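Local coordinates for protein probable glutathione reductase (Sinorhizobium meliloti, PDB 4DNA) that probably reduces glutathione disulfide to glutathione with NADPH, as an FAD-bearing homodimer of the class-one pyridine nucleotide-disulfide oxidoreductase family, at residues A[155-167]-A[257-269]. Residues are numbered along the deposited sequence; the frame is centred on the assembly and turned at random.
Sequences ELCITSNEAFDLP and ADQVMLALGRMPN. With FAD (flavin-adenine dinucleotide), chain C.
Ile158 meets Met261, a selenomethionine in this crystal, in a single parallel bridge. Ile158 N donates to Val260 O at 2.8 Å, and Ile158 O accepts from Leu262 N at 2.9 Å; Met261 CA adds a CA-H...O contact to the same oxygen. From CB the Ile158 side chain splits into two branches. CG1 is turned between the backbone N and the carbonyl carbon (chi1 56°), which brings it alongside Met261 CB at 3.8 Å. CG2, on the other branch, meets Gln259 OE1, and the tip of the CG1 branch, CD1, ends 4.0 Å from Gln259 CB, the two side chains crossing at about a right angle. A glycine in place of Ile158 would probably leave a gap beside Met261 CB and the Gln259 amide. Strand 259-262 is the edge strand of the four-stranded parallel sheet in the Rossmann-type domain predicted to bind the pyridine nucleotide; strand 172-176 pairs with it on the other side, so Ile158 extends that sheet by one bridge. Leu166 CD2 lies 3.6 Å from Gln259 OE1, the side chains running past each other in opposite directions. Cys157 points at the strand, its SG against Val260 CG1 and its CB against Leu262 CG. Just past the bridge, Thr159 and Glu162 make a capping box for helix 160-163: Glu162 OE1 accepts from both Thr159 N and OG1, while Asn161 N bonds weakly to Thr159 OG1. Farther along, the flavin methyl C8M sits over one face of the Arg266 guanidinium, 3.5 Å from Arg266 NH1, and Ser160 CB approaches the neighbouring methyl, C7M.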
# COMPACT_ATOMS: atom_id res chain seq x y z
N GLU A 155 39.95 0.48 8.84
CA GLU A 155 40.05 -0.90 8.38
C GLU A 155 39.37 -1.87 9.37
O GLU A 155 39.28 -3.07 9.11
CB GLU A 155 41.52 -1.27 8.09
CG GLU A 155 42.44 -1.46 9.30
CD GLU A 155 42.88 -0.16 9.99
OE1 GLU A 155 43.06 0.89 9.32
OE2 GLU A 155 43.06 -0.21 11.23
N LEU A 156 38.87 -1.35 10.48
CA LEU A 156 38.18 -2.16 11.47
C LEU A 156 36.65 -2.09 11.31
O LEU A 156 35.90 -2.84 11.96
CB LEU A 156 38.62 -1.75 12.88
CG LEU A 156 40.14 -1.62 13.10
CD1 LEU A 156 40.45 -0.92 14.40
CD2 LEU A 156 40.84 -2.97 13.04
N CYS A 157 36.19 -1.21 10.43
CA CYS A 157 34.78 -0.95 10.26
C CYS A 157 34.17 -1.77 9.14
O CYS A 157 34.89 -2.45 8.41
CB CYS A 157 34.57 0.53 9.97
SG CYS A 157 35.04 1.55 11.37
N ILE A 158 32.85 -1.71 9.00
CA ILE A 158 32.19 -2.44 7.92
C ILE A 158 31.41 -1.52 6.98
O ILE A 158 31.09 -0.38 7.32
CB ILE A 158 31.29 -3.58 8.44
CG1 ILE A 158 30.25 -3.07 9.44
CG2 ILE A 158 32.13 -4.69 9.04
CD1 ILE A 158 29.12 -4.05 9.68
N THR A 159 31.15 -2.01 5.77
CA THR A 159 30.26 -1.32 4.85
C THR A 159 29.06 -2.21 4.59
O THR A 159 29.00 -3.34 5.07
CB THR A 159 30.95 -0.99 3.50
OG1 THR A 159 31.26 -2.20 2.81
CG2 THR A 159 32.20 -0.19 3.71
N SER A 160 28.12 -1.70 3.81
CA SER A 160 26.99 -2.50 3.36
C SER A 160 27.44 -3.72 2.54
O SER A 160 26.70 -4.71 2.43
CB SER A 160 26.01 -1.63 2.59
OG SER A 160 26.65 -0.92 1.54
N ASN A 161 28.64 -3.67 1.98
CA ASN A 161 29.17 -4.85 1.34
C ASN A 161 29.23 -5.98 2.35
O ASN A 161 28.73 -7.06 2.08
CB ASN A 161 30.54 -4.57 0.74
CG ASN A 161 30.45 -3.89 -0.62
OD1 ASN A 161 29.46 -4.03 -1.32
ND2 ASN A 161 31.49 -3.16 -0.99
N GLU A 162 29.79 -5.72 3.54
CA GLU A 162 29.97 -6.77 4.54
C GLU A 162 28.78 -6.94 5.45
O GLU A 162 28.73 -7.91 6.22
CB GLU A 162 31.18 -6.52 5.43
CG GLU A 162 32.49 -6.50 4.69
CD GLU A 162 32.74 -5.16 4.07
OE1 GLU A 162 32.59 -4.15 4.80
OE2 GLU A 162 33.04 -5.11 2.87
N ALA A 163 27.85 -6.00 5.41
CA ALA A 163 26.78 -6.00 6.38
C ALA A 163 25.90 -7.22 6.20
O ALA A 163 25.62 -7.95 7.16
CB ALA A 163 25.97 -4.73 6.29
N PHE A 164 25.50 -7.47 4.96
CA PHE A 164 24.63 -8.60 4.67
C PHE A 164 25.25 -9.93 5.04
O PHE A 164 24.54 -10.89 5.36
CB PHE A 164 24.23 -8.60 3.20
CG PHE A 164 23.46 -7.40 2.78
CD1 PHE A 164 22.15 -7.20 3.22
CD2 PHE A 164 24.04 -6.46 1.95
CE1 PHE A 164 21.43 -6.08 2.84
CE2 PHE A 164 23.32 -5.33 1.56
CZ PHE A 164 22.01 -5.15 2.00
N ASP A 165 26.58 -9.99 5.00
CA ASP A 165 27.29 -11.26 5.11
C ASP A 165 28.20 -11.39 6.32
O ASP A 165 29.14 -12.20 6.28
CB ASP A 165 28.11 -11.53 3.83
CG ASP A 165 27.24 -11.82 2.62
OD1 ASP A 165 26.20 -12.51 2.76
OD2 ASP A 165 27.61 -11.37 1.52
N LEU A 166 27.96 -10.63 7.38
CA LEU A 166 28.75 -10.81 8.59
C LEU A 166 28.74 -12.30 8.98
O LEU A 166 27.70 -12.95 8.90
CB LEU A 166 28.23 -9.95 9.74
CG LEU A 166 28.40 -8.45 9.59
CD1 LEU A 166 27.55 -7.73 10.61
CD2 LEU A 166 29.85 -8.06 9.74
N PRO A 167 29.90 -12.84 9.38
CA PRO A 167 29.96 -14.25 9.78
C PRO A 167 29.12 -14.58 11.02
O PRO A 167 28.76 -15.74 11.23
CB PRO A 167 31.45 -14.47 10.05
CG PRO A 167 32.13 -13.49 9.16
CD PRO A 167 31.25 -12.27 9.22
N ALA A 257 31.29 -1.32 20.59
CA ALA A 257 30.29 -2.16 19.91
C ALA A 257 30.95 -3.32 19.19
O ALA A 257 32.15 -3.27 18.90
CB ALA A 257 29.47 -1.33 18.93
N ASP A 258 30.18 -4.36 18.91
CA ASP A 258 30.68 -5.50 18.15
C ASP A 258 31.12 -5.11 16.72
O ASP A 258 32.18 -5.53 16.26
CB ASP A 258 29.66 -6.64 18.13
CG ASP A 258 29.66 -7.45 19.42
OD1 ASP A 258 30.74 -7.63 20.02
OD2 ASP A 258 28.59 -7.92 19.84
N GLN A 259 30.32 -4.30 16.04
CA GLN A 259 30.69 -3.81 14.71
C GLN A 259 30.47 -2.31 14.62
O GLN A 259 29.59 -1.75 15.31
CB GLN A 259 29.87 -4.52 13.62
CG GLN A 259 29.96 -6.04 13.64
CD GLN A 259 31.22 -6.58 12.99
OE1 GLN A 259 31.77 -6.00 12.06
NE2 GLN A 259 31.68 -7.72 13.48
N VAL A 260 31.28 -1.65 13.79
CA VAL A 260 31.11 -0.23 13.47
C VAL A 260 30.93 -0.07 11.96
O VAL A 260 31.86 -0.28 11.20
CB VAL A 260 32.30 0.62 13.95
CG1 VAL A 260 32.10 2.07 13.53
CG2 VAL A 260 32.46 0.53 15.46
N MSE A 261 29.73 0.29 11.55
CA MSE A 261 29.41 0.44 10.15
C MSE A 261 29.54 1.86 9.73
O MSE A 261 28.96 2.76 10.36
CB MSE A 261 27.98 -0.01 9.93
CG MSE A 261 27.67 -0.06 8.44
SE MSE A 261 25.86 -0.82 8.30
CE MSE A 261 26.02 -1.78 6.59
N LEU A 262 30.28 2.06 8.65
CA LEU A 262 30.31 3.34 7.95
C LEU A 262 29.33 3.35 6.79
O LEU A 262 29.51 2.64 5.80
CB LEU A 262 31.70 3.64 7.44
CG LEU A 262 32.78 3.62 8.50
CD1 LEU A 262 34.10 3.72 7.76
CD2 LEU A 262 32.59 4.74 9.50
N ALA A 263 28.28 4.16 6.93
CA ALA A 263 27.26 4.29 5.91
C ALA A 263 27.14 5.74 5.48
O ALA A 263 26.04 6.28 5.43
CB ALA A 263 25.92 3.79 6.44
N LEU A 264 28.28 6.37 5.16
CA LEU A 264 28.28 7.77 4.76
C LEU A 264 28.77 7.95 3.32
O LEU A 264 29.95 8.26 3.09
CB LEU A 264 29.10 8.64 5.71
CG LEU A 264 29.46 8.09 7.09
CD1 LEU A 264 30.77 7.34 7.01
CD2 LEU A 264 29.57 9.24 8.07
N GLY A 265 27.87 7.73 2.36
CA GLY A 265 28.17 7.96 0.96
C GLY A 265 28.78 6.80 0.20
O GLY A 265 29.39 5.90 0.78
N ARG A 266 28.58 6.84 -1.12
CA ARG A 266 29.20 5.91 -2.06
C ARG A 266 30.07 6.69 -3.02
O ARG A 266 29.96 7.90 -3.11
CB ARG A 266 28.12 5.13 -2.82
CG ARG A 266 27.38 4.13 -1.94
CD ARG A 266 26.29 3.38 -2.68
NE ARG A 266 26.78 2.47 -3.73
CZ ARG A 266 27.40 1.32 -3.49
NH1 ARG A 266 27.65 0.96 -2.24
NH2 ARG A 266 27.80 0.54 -4.50
N MSE A 267 30.95 6.02 -3.74
CA MSE A 267 31.83 6.70 -4.66
C MSE A 267 31.95 5.99 -5.94
O MSE A 267 31.70 4.79 -5.96
CB MSE A 267 33.18 6.68 -4.03
CG MSE A 267 33.35 7.97 -3.28
SE MSE A 267 35.00 7.65 -2.35
CE MSE A 267 35.07 9.30 -1.29
N PRO A 268 32.30 6.66 -7.02
CA PRO A 268 32.24 5.96 -8.29
C PRO A 268 33.51 5.20 -8.62
O PRO A 268 34.59 5.68 -8.34
CB PRO A 268 31.99 7.09 -9.30
CG PRO A 268 31.64 8.31 -8.48
CD PRO A 268 32.40 8.12 -7.20
N ASN A 269 33.36 4.01 -9.21
CA ASN A 269 34.48 3.15 -9.59
C ASN A 269 35.22 3.67 -10.80
O ASN A 269 35.18 3.04 -11.86
CB ASN A 269 34.00 1.75 -9.93
CG ASN A 269 33.37 1.04 -8.77
OD1 ASN A 269 33.91 1.06 -7.65
ND2 ASN A 269 32.23 0.38 -9.01
PA FAD C . 25.66 -1.27 -10.33
O1A FAD C . 26.39 -0.55 -9.21
O2A FAD C . 24.32 -1.95 -10.12
O5B FAD C . 26.64 -2.38 -10.95
C5B FAD C . 27.66 -2.07 -11.91
C4B FAD C . 28.53 -3.32 -12.00
O4B FAD C . 29.76 -3.08 -12.68
C3B FAD C . 28.88 -3.80 -10.61
O3B FAD C . 28.40 -5.15 -10.46
C2B FAD C . 30.39 -3.69 -10.53
O2B FAD C . 30.95 -4.74 -9.75
C1B FAD C . 30.81 -3.75 -11.99
N9A FAD C . 32.08 -3.05 -12.29
C8A FAD C . 32.53 -1.95 -11.64
N7A FAD C . 33.70 -1.50 -12.15
C5A FAD C . 34.02 -2.33 -13.15
C6A FAD C . 35.14 -2.40 -14.10
N6A FAD C . 36.12 -1.47 -13.99
N1A FAD C . 35.14 -3.40 -15.02
C2A FAD C . 34.13 -4.31 -15.06
N3A FAD C . 33.07 -4.30 -14.22
C4A FAD C . 32.96 -3.35 -13.25
N1 FAD C . 17.99 1.78 -5.33
C2 FAD C . 16.64 1.78 -5.38
O2 FAD C . 16.06 2.24 -6.40
N3 FAD C . 15.89 1.31 -4.37
C4 FAD C . 16.42 0.80 -3.24
O4 FAD C . 15.69 0.36 -2.32
C4X FAD C . 17.90 0.78 -3.11
N5 FAD C . 18.52 0.28 -2.01
C5X FAD C . 19.88 0.27 -1.94
C6 FAD C . 20.51 -0.23 -0.80
C7 FAD C . 21.91 -0.24 -0.72
C7M FAD C . 22.55 -0.80 0.53
C8 FAD C . 22.73 0.28 -1.85
C8M FAD C . 24.24 0.29 -1.82
C9 FAD C . 22.10 0.79 -2.98
C9A FAD C . 20.71 0.81 -3.06
N10 FAD C . 20.09 1.32 -4.22
C10 FAD C . 18.67 1.32 -4.26
C1' FAD C . 20.91 1.85 -5.32
C2' FAD C . 21.04 0.90 -6.50
O2' FAD C . 21.55 -0.36 -6.04
C3' FAD C . 21.93 1.50 -7.58
O3' FAD C . 21.48 2.83 -7.84
C4' FAD C . 21.92 0.70 -8.88
O4' FAD C . 22.52 -0.58 -8.67
C5' FAD C . 22.68 1.43 -9.98
O5' FAD C . 23.27 0.46 -10.84
P FAD C . 24.44 0.80 -11.91
O1P FAD C . 23.94 0.53 -13.31
O2P FAD C . 25.06 2.14 -11.57
O3P FAD C . 25.56 -0.32 -11.62